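Local coordinates for protein tuber agglutinin (PDB 5D5G) that binds mannose as a beta-prism II lectin subunit, agglutinates rabbit erythrocytes and is toxic to cotton aphids and other hemipteran insects, at residues A[56-60]-A[75-81]. Coordinates in Å, arbitrary orientation, origin at the centre of the assembly. Residues are numbered along the deposited sequence.
Sequences TDYGE and RAQSVKG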
# COMPACT_ATOMS: atom_id res chain seq x y z
N THR A 56 13.76 -4.05 -2.18
CA THR A 56 14.82 -3.91 -1.20
C THR A 56 14.37 -3.02 -0.08
O THR A 56 13.35 -2.34 -0.19
CB THR A 56 16.04 -3.25 -1.79
OG1 THR A 56 15.63 -2.07 -2.47
CG2 THR A 56 16.70 -4.19 -2.78
N ASP A 57 15.16 -2.99 0.98
CA ASP A 57 14.79 -2.23 2.16
C ASP A 57 15.09 -0.76 2.03
O ASP A 57 15.03 -0.03 3.01
CB ASP A 57 15.47 -2.81 3.39
CG ASP A 57 15.15 -4.26 3.59
OD1 ASP A 57 14.30 -4.78 2.84
OD2 ASP A 57 15.75 -4.88 4.49
N TYR A 58 15.41 -0.31 0.83
CA TYR A 58 15.73 1.09 0.64
C TYR A 58 14.91 1.60 -0.50
O TYR A 58 15.14 2.71 -0.98
CB TYR A 58 17.22 1.27 0.37
CG TYR A 58 18.07 0.81 1.52
CD1 TYR A 58 18.36 -0.53 1.70
CD2 TYR A 58 18.58 1.72 2.45
CE1 TYR A 58 19.12 -0.97 2.77
CE2 TYR A 58 19.34 1.29 3.52
CZ TYR A 58 19.61 -0.06 3.67
OH TYR A 58 20.38 -0.51 4.72
N GLY A 59 13.96 0.77 -0.94
CA GLY A 59 12.94 1.13 -1.91
C GLY A 59 13.20 0.75 -3.36
O GLY A 59 12.61 1.31 -4.29
N GLU A 60 14.12 -0.18 -3.59
CA GLU A 60 14.42 -0.51 -4.96
C GLU A 60 13.71 -1.79 -5.32
O GLU A 60 13.59 -2.70 -4.49
CB GLU A 60 15.93 -0.62 -5.19
CG GLU A 60 16.43 0.31 -6.28
CD GLU A 60 17.92 0.15 -6.52
OE1 GLU A 60 18.56 -0.66 -5.81
OE2 GLU A 60 18.46 0.83 -7.42
N ARG A 75 16.50 2.25 -9.17
CA ARG A 75 17.53 3.27 -9.00
C ARG A 75 16.91 4.52 -8.41
O ARG A 75 17.16 5.64 -8.86
CB ARG A 75 18.27 3.52 -10.32
CG ARG A 75 19.30 2.43 -10.67
CD ARG A 75 19.53 2.30 -12.17
NE ARG A 75 19.79 3.58 -12.82
CZ ARG A 75 20.10 3.72 -14.10
NH1 ARG A 75 20.20 2.66 -14.89
NH2 ARG A 75 20.32 4.94 -14.60
N ALA A 76 16.06 4.30 -7.41
CA ALA A 76 15.56 5.33 -6.50
C ALA A 76 15.61 4.70 -5.12
O ALA A 76 15.27 3.52 -4.95
CB ALA A 76 14.15 5.73 -6.86
N GLN A 77 16.08 5.46 -4.13
CA GLN A 77 16.44 4.86 -2.85
C GLN A 77 16.07 5.78 -1.69
O GLN A 77 15.91 6.98 -1.87
CB GLN A 77 17.95 4.60 -2.79
CG GLN A 77 18.52 3.81 -3.97
CD GLN A 77 20.01 4.04 -4.15
OE1 GLN A 77 20.72 4.37 -3.20
NE2 GLN A 77 20.48 3.88 -5.38
N SER A 78 15.97 5.20 -0.50
CA SER A 78 15.75 5.98 0.71
C SER A 78 16.29 5.24 1.92
O SER A 78 17.17 4.39 1.79
CB SER A 78 14.26 6.29 0.90
OG SER A 78 14.06 6.99 2.11
N VAL A 79 15.77 5.56 3.09
CA VAL A 79 16.27 4.96 4.30
C VAL A 79 15.88 3.49 4.40
O VAL A 79 15.04 3.01 3.65
CB VAL A 79 15.75 5.70 5.53
CG1 VAL A 79 15.87 7.21 5.31
CG2 VAL A 79 14.31 5.32 5.79
N LYS A 80 16.51 2.78 5.32
CA LYS A 80 16.21 1.37 5.56
C LYS A 80 14.83 1.21 6.20
O LYS A 80 14.60 1.65 7.31
CB LYS A 80 17.26 0.79 6.51
CG LYS A 80 17.30 -0.73 6.60
CD LYS A 80 17.72 -1.18 8.00
CE LYS A 80 18.24 -2.61 7.99
NZ LYS A 80 17.23 -3.55 7.40
N GLY A 81 13.91 0.55 5.51
CA GLY A 81 12.63 0.28 6.13
C GLY A 81 11.80 -0.70 5.36
O GLY A 81 12.27 -1.26 4.37
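Residues 56-60 form the tight turn between strands 52-55 and 61-64, closed by Thr56 N to Glu60 O (2.7 Å); 75-81 runs past it as an extended loop leading from strand 70-73 toward strand 84-88. Two successive turn carbonyls accept backbone hydrogen bonds: Ser78 N to Tyr58 O (2.7 Å) and Gly81 N to Asp57 O (2.8 Å). CA-H...O contacts from Gln77 CA to Tyr58 O and Lys80 CA to Asp57 O, both 3.1 Å, reinforce them. Gly59 has positive phi, where a side chain would jam against the preceding carbonyl. Thr56 OG1 accepts from Glu60 N (2.7 Å), bracing the turn internally. Tyr58 lays one ring face over Lys80 CA, and Lys80 reaches on to salt-bridge Asp57 (NZ to OD2, 3.5 Å). At the other end, the long Glu60 carboxylate reaches the backbone, OE2 accepting weakly from Arg75 N (3.0 Å). Main-chain bonds thus carry the join, between a salt bridge and a weak carboxylate-amide bond, tying a hairpin turn of one prism sheet to the connection into the next.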